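Local coordinates for endoglucanase, glycoside hydrolase family 5 protein (Cytophaga hutchinsonii, PDB 5IHS), which probably hydrolyses internal beta-1,4-glucosidic bonds in cellulose, as an endoglucanase built on a TIM barrel, at residues A[77-82]-A[318-323]; A[174-179]-A[208-213]; A[199-204]-A[231-236]. All coordinates share one frame; numbering follows the deposited sequence. Where two conformers were deposited one is given.

Interaction 1: A[77-82]-A[318-323]; sequences DDWKCT and DDLRLK
Two backbone carbonyls at the C-terminal end of helix 69-77 are met here by cationic side chains, one from each segment. Arg321 NH1 gives a hydrogen bond to Asp78 O across the contact, 2.8 Å long with an N-H...O angle of 153°; it lies on a lone pair of the carbonyl, and the oxygen sits close to the guanidinium plane. Arginine suits the place because its chain, bent at chi3, can leave helix 311-329 and turn its flat head edge-on to the carbonyl. The second carbonyl is served locally: Lys80 NZ bonds Asp77 O at 2.7 Å. Lys80, with positive phi just past the helix, bends at chi2 (-55°) and then runs straight back, so that its ammonium reaches the helix end while its CG rests 3.9 Å from Arg321 CG. An alanine in place of Lys80, lacking the ammonium, would probably leave the helix end less well held and loosen the packing against the Arg321 stem. Asp78 OD1 lies 3.8 Å from Arg321 NH1, a long salt bridge in which no N-H points at the oxygen; the stronger carboxylate partner is Arg317, reached through Asp78 OD2. With Arg317 and Lys80 NZ both near the Arg321 guanidinium, this carboxylate would be expected to ease the repulsion between like charges.

Leu320 supplies the apolar half. Leu320 CB presses on Trp79 O, only 3.1 Å away, and Leu320 CD1 lies 3.9 Å from Cys81 SG and 4.0 Å from Trp79 CE3, at the edge of the indole. Lys80 O is taken by Asn324 ND2, one turn farther along helix 311-329. The contact packs the turn between helix 69-77 and strand 83-89 against helix 311-329, while Trp79 and Cys81 also touch Met55 on strand 53-57.

Interaction 2: A[174-179]-A[208-213]; sequences YAEGVI and NPITRQ
The loop 208-213 passes beside helix 167-185 with its backbone well apart, the closest CA atoms being those of Glu176 and Ile210, 7.4 Å apart, so side chains fill the gap. Ile210 reaches out tip to tip with Ile179: the two CD1 methyls meet at 4.0 Å, and the same Ile210 CD1 lies 3.9 Å from Ala175 CB. The small alanine leaves room for that methyl, and the branched isoleucines pack over strand 191-193, where Ala175 and Ile210 touch Val193.

Nearer the surface, Arg212 runs fully extended from CG to NE and crosses Glu176 at about a right angle. Arg212 NH1 donates to Glu176 O at 3.0 Å (N-H...O 141°), somewhat bent, on a lone pair in the carbonyl plane. Arg212 NH2 donates a hydrogen bond to a water, which returns a weak bond to the same carbonyl. One face of the guanidinium lies over the aliphatic part of Glu176, whose CB is 3.5 Å from Arg212 NH2, and Ile179 CG2 meets its edge, 3.7 Å from Arg212 NH1. Glu176 OE2 stays 4.2 Å from Arg212 NH2, well out of the guanidinium plane, where no N-H points at it; Lys172 is its second, long and weak partner.

This is helix-to-loop packing on the outer layer of a (beta/alpha)8 barrel: the helix leading into strand 191-193 is covered by the segment entering the next strand, 215-221.

Interaction 3: A[199-204]-A[231-236]; sequences SQLVTE and RNEAQK
Glu233 OE2 is gripped by two hydrogen bonds, both from Thr203. The backbone Thr203 N reaches Glu233 OE2 at 2.9 Å and nearly straight (160°), and the hydroxyl Thr203 OG1 donates to that same OE2 at a short 2.6 Å. Both donors come from above the carboxylate plane. Val202 N is also close but points badly and makes no bond to it; its weak partner is Gln200 O, across the inverse gamma turn centred on Leu201. Threonine suits the place: with chi1 at 58°, OG1 stands between its own backbone N and carbonyl carbon, and so shares one acceptor with that N. The same torsion lays Thr203 CG2 beside the carboxylate and against the helix backbone, 3.4 Å from Glu233 O and 3.7 Å from Lys236 CB.

Glutamate has the length to bridge the two segments. Its CG is anti to the backbone N, and a bend at chi2 (78°) swings the carboxylate back over the first turn of helix 202-207, where the helix dipole would probably help keep it ionised. On the way Glu233 CG passes 3.4 Å from Gln200 O. Val202 CG2 packs alongside, 3.9 Å from Glu233 CG and 4.0 Å from Ala234 CA, an apolar filler between the two backbones.

Short helix 202-207 docks by its N-terminal turn on helix 228-239. Because the former lies between strands 191-193 and 215-221 and the latter follows 215-221, the contact joins consecutive beta-alpha units. Behind it, Ala234 touches Leu219 of strand 215-221 and Phe271 of helix 262-274.

How the interactions relate
From the N terminus, the chain first passes 77-82, the turn before the second barrel strand, whose partner comes only with the last helix. Within that long loop lie both other contacts. Helix segment 174-179 is followed by 199-204; then 208-213 returns to the former, closing interaction 2, and 231-236 to the latter, closing interaction 3, so these two cross, their centres 18 Å apart. Together they tie helix 167-185, the segments between strands 191-193 and 215-221, and helix 228-239 into one part of the barrel's outer layer. Interaction 1, closed at 318-323, brings the barrel's end back to its beginning, across the chain's centre from interaction 2, about 32 Å away between centres.

Interaction 1: A[77-82]-A[318-323]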
loop_
_atom_site.group_PDB
_atom_site.type_symbol
_atom_site.label_atom_id
_atom_site.label_comp_id
_atom_site.label_asym_id
_atom_site.label_seq_id
_atom_site.Cartn_x
_atom_site.Cartn_y
_atom_site.Cartn_z
ATOM N N ASP A 77 5.500 -6.281 15.770
ATOM C CA ASP A 77 5.670 -6.286 17.220
ATOM C C ASP A 77 6.094 -4.929 17.762
ATOM O O ASP A 77 5.650 -4.530 18.843
ATOM C CB ASP A 77 6.735 -7.294 17.642
ATOM C CG ASP A 77 6.322 -8.736 17.435
ATOM O OD1 ASP A 77 5.123 -9.021 17.210
ATOM O OD2 ASP A 77 7.224 -9.599 17.523
ATOM N N ASP A 78 6.977 -4.225 17.059
ATOM C CA ASP A 78 7.507 -2.955 17.541
ATOM C C ASP A 78 6.833 -1.748 16.905
ATOM O O ASP A 78 6.578 -0.755 17.590
ATOM C CB ASP A 78 9.022 -2.880 17.308
ATOM C CG ASP A 78 9.624 -1.614 17.877
ATOM O OD1 ASP A 78 9.705 -1.510 19.118
ATOM O OD2 ASP A 78 9.975 -0.714 17.085
ATOM N N TRP A 79 6.564 -1.791 15.605
ATOM C CA TRP A 79 5.903 -0.675 14.947
ATOM C C TRP A 79 4.378 -0.771 15.003
ATOM O O TRP A 79 3.704 0.200 14.659
ATOM C CB TRP A 79 6.366 -0.542 13.484
ATOM C CG TRP A 79 7.783 -0.052 13.331
ATOM C CD1 TRP A 79 8.899 -0.545 13.946
ATOM C CD2 TRP A 79 8.228 1.028 12.507
ATOM N NE1 TRP A 79 10.009 0.162 13.561
ATOM C CE2 TRP A 79 9.621 1.142 12.685
ATOM C CE3 TRP A 79 7.578 1.924 11.657
ATOM C CZ2 TRP A 79 10.376 2.121 12.045
ATOM C CZ3 TRP A 79 8.338 2.893 11.026
ATOM C CH2 TRP A 79 9.713 2.983 11.232
ATOM N N LYS A 80 3.821 -1.917 15.387
ATOM C CA LYS A 80 2.369 -2.104 15.463
ATOM C C LYS A 80 1.703 -1.931 14.098
ATOM O O LYS A 80 0.563 -1.476 14.004
ATOM C CB LYS A 80 1.723 -1.211 16.528
ATOM C CG LYS A 80 2.433 -1.241 17.882
ATOM C CD LYS A 80 2.587 -2.635 18.477
ATOM C CE LYS A 80 3.260 -2.556 19.845
ATOM N NZ LYS A 80 3.527 -3.885 20.439
ATOM N N CYS A 81 2.384 -2.348 13.035
ATOM C CA CYS A 81 1.746 -2.383 11.723
ATOM C C CYS A 81 0.644 -3.434 11.676
ATOM O O CYS A 81 0.839 -4.580 12.101
ATOM C CB CYS A 81 2.766 -2.737 10.642
ATOM S SG CYS A 81 3.987 -1.500 10.282
ATOM N N THR A 82 -0.495 -3.062 11.088
ATOM C CA THR A 82 -1.539 -4.022 10.756
ATOM C C THR A 82 -1.534 -4.404 9.280
ATOM O O THR A 82 -2.289 -5.305 8.884
ATOM C CB THR A 82 -2.909 -3.506 11.188
ATOM O OG1 THR A 82 -3.140 -2.242 10.562
ATOM C CG2 THR A 82 -2.995 -3.372 12.706
ATOM N N ASP A 318 5.580 6.482 15.725
ATOM C CA ASP A 318 4.817 6.950 16.875
ATOM C C ASP A 318 3.318 6.951 16.575
ATOM O O ASP A 318 2.509 6.570 17.434
ATOM C CB ASP A 318 5.275 8.349 17.281
ATOM C CG ASP A 318 6.634 8.375 17.993
ATOM O OD1 ASP A 318 7.182 7.301 18.338
ATOM O OD2 ASP A 318 7.142 9.507 18.236
ATOM N N ASP A 319 2.926 7.379 15.366
ATOM C CA ASP A 319 1.511 7.364 14.984
ATOM C C ASP A 319 0.962 5.939 14.944
ATOM O O ASP A 319 -0.139 5.679 15.440
ATOM C CB ASP A 319 1.331 8.089 13.644
ATOM C CG ASP A 319 -0.093 8.012 13.102
ATOM O OD1 ASP A 319 -0.934 8.821 13.560
ATOM O OD2 ASP A 319 -0.376 7.146 12.226
ATOM N N LEU A 320 1.721 4.997 14.374
ATOM C CA LEU A 320 1.292 3.597 14.354
ATOM C C LEU A 320 1.099 3.044 15.760
ATOM O O LEU A 320 0.099 2.370 16.043
ATOM C CB LEU A 320 2.308 2.734 13.609
ATOM C CG LEU A 320 2.391 2.957 12.100
ATOM C CD1 LEU A 320 3.575 2.226 11.518
ATOM C CD2 LEU A 320 1.124 2.522 11.419
ATOM N N ARG A 321 2.068 3.274 16.645
ATOM C CA ARG A 321 1.974 2.729 17.993
ATOM C C ARG A 321 0.775 3.314 18.727
ATOM O O ARG A 321 0.057 2.600 19.435
ATOM C CB ARG A 321 3.289 2.990 18.731
ATOM C CG ARG A 321 4.403 2.061 18.254
ATOM C CD ARG A 321 5.803 2.468 18.705
ATOM N NE ARG A 321 6.031 2.441 20.141
ATOM C CZ ARG A 321 6.399 1.367 20.828
ATOM N NH1 ARG A 321 6.539 0.182 20.243
ATOM N NH2 ARG A 321 6.617 1.482 22.129
ATOM N N LEU A 322 0.539 4.609 18.560
ATOM C CA LEU A 322 -0.559 5.281 19.229
ATOM C C LEU A 322 -1.906 4.775 18.740
ATOM O O LEU A 322 -2.812 4.535 19.547
ATOM C CB LEU A 322 -0.438 6.771 18.947
ATOM C CG LEU A 322 -1.560 7.648 19.460
ATOM C CD1 LEU A 322 -1.503 7.685 20.968
ATOM C CD2 LEU A 322 -1.440 9.041 18.875
ATOM N N LYS A 323 -2.072 4.628 17.431
ATOM C CA LYS A 323 -3.382 4.335 16.870
ATOM C C LYS A 323 -3.659 2.855 16.726
ATOM O O LYS A 323 -4.803 2.425 16.917
ATOM C CB LYS A 323 -3.527 5.037 15.533
ATOM C CG LYS A 323 -3.499 6.522 15.767
ATOM C CD LYS A 323 -3.753 7.290 14.532
ATOM C CE LYS A 323 -3.781 8.772 14.797
ATOM N NZ LYS A 323 -3.582 9.449 13.506
#

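Interaction 2: A[174-179]-A[208-213]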
loop_
_atom_site.group_PDB
_atom_site.type_symbol
_atom_site.label_atom_id
_atom_site.label_comp_id
_atom_site.label_asym_id
_atom_site.label_seq_id
_atom_site.Cartn_x
_atom_site.Cartn_y
_atom_site.Cartn_z
ATOM N N TYR A 174 -6.536 -1.652 -18.601
ATOM C CA TYR A 174 -5.475 -2.480 -18.038
ATOM C C TYR A 174 -5.945 -3.151 -16.754
ATOM O O TYR A 174 -5.781 -4.367 -16.570
ATOM C CB TYR A 174 -4.223 -1.634 -17.762
ATOM C CG TYR A 174 -3.312 -2.295 -16.753
ATOM C CD1 TYR A 174 -2.380 -3.250 -17.149
ATOM C CD2 TYR A 174 -3.406 -2.005 -15.401
ATOM C CE1 TYR A 174 -1.567 -3.887 -16.229
ATOM C CE2 TYR A 174 -2.598 -2.638 -14.485
ATOM C CZ TYR A 174 -1.686 -3.583 -14.899
ATOM O OH TYR A 174 -0.869 -4.239 -14.013
ATOM N N ALA A 175 -6.534 -2.365 -15.852
ATOM C CA ALA A 175 -6.924 -2.894 -14.550
ATOM C C ALA A 175 -8.012 -3.943 -14.684
ATOM O O ALA A 175 -7.989 -4.957 -13.984
ATOM C CB ALA A 175 -7.382 -1.765 -13.628
ATOM N N GLU A 176 -8.982 -3.705 -15.558
ATOM C CA GLU A 176 -10.045 -4.679 -15.766
ATOM C C GLU A 176 -9.489 -6.022 -16.231
ATOM O O GLU A 176 -9.963 -7.078 -15.798
ATOM C CB GLU A 176 -11.079 -4.103 -16.735
ATOM C CG GLU A 176 -11.916 -3.018 -16.073
ATOM C CD GLU A 176 -12.848 -2.309 -17.013
ATOM O OE1 GLU A 176 -12.499 -2.144 -18.206
ATOM O OE2 GLU A 176 -13.931 -1.905 -16.547
ATOM N N GLY A 177 -8.488 -6.007 -17.117
ATOM C CA GLY A 177 -7.887 -7.254 -17.560
ATOM C C GLY A 177 -7.207 -8.005 -16.430
ATOM O O GLY A 177 -7.305 -9.230 -16.335
ATOM N N VAL A 178 -6.494 -7.280 -15.564
ATOM C CA VAL A 178 -5.828 -7.917 -14.429
ATOM C C VAL A 178 -6.846 -8.402 -13.397
ATOM O O VAL A 178 -6.712 -9.499 -12.840
ATOM C CB VAL A 178 -4.777 -6.976 -13.813
ATOM C CG1 VAL A 178 -4.164 -7.600 -12.561
ATOM C CG2 VAL A 178 -3.674 -6.672 -14.822
ATOM N N ILE A 179 -7.872 -7.597 -13.116
ATOM C CA ILE A 179 -8.908 -8.008 -12.168
ATOM C C ILE A 179 -9.546 -9.326 -12.599
ATOM O O ILE A 179 -9.761 -10.226 -11.779
ATOM C CB ILE A 179 -9.949 -6.886 -11.990
ATOM C CG1 ILE A 179 -9.320 -5.680 -11.271
ATOM C CG2 ILE A 179 -11.173 -7.381 -11.223
ATOM C CD1 ILE A 179 -10.139 -4.414 -11.401
ATOM N N ASN A 208 -15.900 7.302 -13.497
ATOM C CA ASN A 208 -16.049 6.126 -14.349
ATOM C C ASN A 208 -15.457 4.930 -13.627
ATOM O O ASN A 208 -14.425 4.375 -14.040
ATOM C CB ASN A 208 -15.376 6.337 -15.701
ATOM C CG ASN A 208 -15.574 5.155 -16.631
ATOM O OD1 ASN A 208 -16.511 4.357 -16.475
ATOM N ND2 ASN A 208 -14.684 5.030 -17.599
ATOM N N PRO A 209 -16.097 4.497 -12.544
ATOM C CA PRO A 209 -15.509 3.450 -11.711
ATOM C C PRO A 209 -15.574 2.083 -12.367
ATOM O O PRO A 209 -16.345 1.817 -13.294
ATOM C CB PRO A 209 -16.370 3.491 -10.446
ATOM C CG PRO A 209 -17.698 4.014 -10.924
ATOM C CD PRO A 209 -17.331 5.040 -11.945
ATOM N N ILE A 210 -14.724 1.201 -11.854
ATOM C CA ILE A 210 -14.770 -0.215 -12.195
ATOM C C ILE A 210 -15.911 -0.827 -11.391
ATOM O O ILE A 210 -15.843 -0.922 -10.164
ATOM C CB ILE A 210 -13.434 -0.895 -11.889
ATOM C CG1 ILE A 210 -12.341 -0.299 -12.780
ATOM C CG2 ILE A 210 -13.541 -2.399 -12.118
ATOM C CD1 ILE A 210 -10.929 -0.627 -12.331
ATOM N N THR A 211 -16.972 -1.216 -12.082
ATOM C CA THR A 211 -18.216 -1.654 -11.445
ATOM C C THR A 211 -18.141 -3.155 -11.173
ATOM O O THR A 211 -18.841 -3.984 -11.762
ATOM C CB THR A 211 -19.409 -1.242 -12.303
ATOM O OG1 THR A 211 -19.177 -1.633 -13.657
ATOM C CG2 THR A 211 -19.602 0.283 -12.258
ATOM N N ARG A 212 -17.226 -3.489 -10.258
ATOM C CA ARG A 212 -16.952 -4.854 -9.840
ATOM C C ARG A 212 -16.799 -4.866 -8.322
ATOM O O ARG A 212 -16.551 -3.833 -7.696
ATOM C CB ARG A 212 -15.686 -5.406 -10.525
ATOM C CG ARG A 212 -15.759 -5.352 -12.052
ATOM C CD ARG A 212 -14.516 -5.898 -12.732
ATOM N NE ARG A 212 -14.625 -5.782 -14.183
ATOM C CZ ARG A 212 -13.738 -6.265 -15.043
ATOM N NH1 ARG A 212 -12.668 -6.906 -14.604
ATOM N NH2 ARG A 212 -13.914 -6.103 -16.346
ATOM N N GLN A 213 -16.950 -6.050 -7.731
ATOM C CA GLN A 213 -16.921 -6.176 -6.283
ATOM C C GLN A 213 -15.529 -5.919 -5.704
ATOM O O GLN A 213 -14.522 -6.369 -6.247
ATOM C CB GLN A 213 -17.359 -7.596 -5.937
ATOM C CG GLN A 213 -17.505 -7.884 -4.464
ATOM C CD GLN A 213 -18.723 -7.215 -3.854
ATOM O OE1 GLN A 213 -19.765 -7.084 -4.507
ATOM N NE2 GLN A 213 -18.597 -6.787 -2.596
HETATM O O HOH W 1 -12.001 -7.507 -18.206
#

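Interaction 3: A[199-204]-A[231-236]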
loop_
_atom_site.group_PDB
_atom_site.type_symbol
_atom_site.label_atom_id
_atom_site.label_comp_id
_atom_site.label_asym_id
_atom_site.label_seq_id
_atom_site.Cartn_x
_atom_site.Cartn_y
_atom_site.Cartn_z
ATOM N N SER A 199 -1.194 8.673 -8.941
ATOM C CA SER A 199 -2.286 8.280 -8.054
ATOM C C SER A 199 -2.809 9.460 -7.235
ATOM O O SER A 199 -3.064 9.369 -6.035
ATOM C CB SER A 199 -1.927 7.058 -7.204
ATOM O OG SER A 199 -1.905 5.933 -8.074
ATOM N N GLN A 200 -3.050 10.572 -7.929
ATOM C CA GLN A 200 -3.696 11.745 -7.349
ATOM C C GLN A 200 -5.131 11.946 -7.803
ATOM O O GLN A 200 -5.964 12.385 -7.006
ATOM C CB GLN A 200 -2.899 13.019 -7.655
ATOM C CG GLN A 200 -1.571 13.028 -6.955
ATOM C CD GLN A 200 -0.640 14.109 -7.450
ATOM O OE1 GLN A 200 -1.073 15.135 -7.977
ATOM N NE2 GLN A 200 0.650 13.883 -7.284
ATOM N N LEU A 201 -5.436 11.664 -9.069
ATOM C CA LEU A 201 -6.681 12.131 -9.684
ATOM C C LEU A 201 -7.810 11.109 -9.510
ATOM O O LEU A 201 -8.391 10.567 -10.457
ATOM C CB LEU A 201 -6.439 12.542 -11.134
ATOM C CG LEU A 201 -5.444 13.711 -11.271
ATOM C CD1 LEU A 201 -5.224 14.053 -12.736
ATOM C CD2 LEU A 201 -5.858 14.949 -10.496
ATOM N N VAL A 202 -8.144 10.889 -8.236
ATOM C CA VAL A 202 -9.157 9.915 -7.863
ATOM C C VAL A 202 -10.537 10.302 -8.373
ATOM O O VAL A 202 -11.385 9.427 -8.560
ATOM C CB VAL A 202 -9.120 9.643 -6.345
ATOM C CG1 VAL A 202 -7.872 8.849 -5.998
ATOM C CG2 VAL A 202 -9.163 10.933 -5.525
ATOM N N THR A 203 -10.806 11.590 -8.608
ATOM C CA THR A 203 -12.126 11.954 -9.132
ATOM C C THR A 203 -12.373 11.390 -10.530
ATOM O O THR A 203 -13.531 11.190 -10.912
ATOM C CB THR A 203 -12.345 13.464 -9.163
ATOM O OG1 THR A 203 -11.329 14.093 -9.958
ATOM C CG2 THR A 203 -12.380 14.047 -7.766
ATOM N N GLU A 204 -11.322 11.156 -11.323
ATOM C CA GLU A 204 -11.540 10.601 -12.658
ATOM C C GLU A 204 -12.004 9.153 -12.571
ATOM O O GLU A 204 -12.880 8.721 -13.334
ATOM C CB GLU A 204 -10.276 10.725 -13.510
ATOM C CG GLU A 204 -9.854 12.155 -13.724
ATOM C CD GLU A 204 -8.586 12.328 -14.541
ATOM O OE1 GLU A 204 -7.813 11.349 -14.702
ATOM O OE2 GLU A 204 -8.371 13.467 -15.011
ATOM N N ARG A 231 -6.576 16.976 -0.498
ATOM C CA ARG A 231 -7.660 16.514 0.363
ATOM C C ARG A 231 -9.014 16.831 -0.256
ATOM O O ARG A 231 -9.945 16.027 -0.169
ATOM C CB ARG A 231 -7.544 17.116 1.762
ATOM C CG ARG A 231 -6.387 16.552 2.571
ATOM C CD ARG A 231 -6.433 16.989 4.038
ATOM N NE ARG A 231 -6.049 18.383 4.238
ATOM C CZ ARG A 231 -4.801 18.824 4.347
ATOM N NH1 ARG A 231 -3.775 17.990 4.264
ATOM N NH2 ARG A 231 -4.574 20.117 4.548
ATOM N N ASN A 232 -9.137 17.986 -0.918
ATOM C CA ASN A 232 -10.398 18.328 -1.567
ATOM C C ASN A 232 -10.698 17.388 -2.729
ATOM O O ASN A 232 -11.855 16.994 -2.933
ATOM C CB ASN A 232 -10.369 19.775 -2.064
ATOM C CG ASN A 232 -10.414 20.786 -0.947
ATOM O OD1 ASN A 232 -10.781 20.468 0.181
ATOM N ND2 ASN A 232 -10.039 22.022 -1.260
ATOM N N GLU A 233 -9.670 17.025 -3.506
ATOM C CA GLU A 233 -9.833 16.029 -4.563
ATOM C C GLU A 233 -10.334 14.712 -3.980
ATOM O O GLU A 233 -11.267 14.093 -4.507
ATOM C CB GLU A 233 -8.484 15.848 -5.273
ATOM C CG GLU A 233 -8.378 14.709 -6.291
ATOM C CD GLU A 233 -9.019 15.014 -7.626
ATOM O OE1 GLU A 233 -9.299 16.206 -7.900
ATOM O OE2 GLU A 233 -9.233 14.052 -8.400
ATOM N N ALA A 234 -9.710 14.257 -2.893
ATOM C CA ALA A 234 -10.137 13.017 -2.255
ATOM C C ALA A 234 -11.589 13.099 -1.796
ATOM O O ALA A 234 -12.373 12.172 -2.026
ATOM C CB ALA A 234 -9.207 12.711 -1.085
ATOM N N GLN A 235 -11.969 14.208 -1.155
ATOM C CA GLN A 235 -13.346 14.353 -0.677
ATOM C C GLN A 235 -14.343 14.299 -1.829
ATOM O O GLN A 235 -15.412 13.685 -1.710
ATOM C CB GLN A 235 -13.495 15.661 0.104
ATOM C CG GLN A 235 -14.897 15.898 0.643
ATOM C CD GLN A 235 -15.286 14.865 1.699
ATOM O OE1 GLN A 235 -14.673 14.796 2.771
ATOM N NE2 GLN A 235 -16.288 14.040 1.395
ATOM N N LYS A 236 -14.008 14.933 -2.956
ATOM C CA LYS A 236 -14.895 14.896 -4.113
ATOM C C LYS A 236 -15.067 13.475 -4.640
ATOM O O LYS A 236 -16.159 13.094 -5.066
ATOM C CB LYS A 236 -14.380 15.851 -5.196
ATOM C CG LYS A 236 -14.533 17.322 -4.813
ATOM C CD LYS A 236 -13.921 18.272 -5.828
ATOM C CE LYS A 236 -13.928 19.706 -5.300
ATOM N NZ LYS A 236 -13.538 20.717 -6.321
#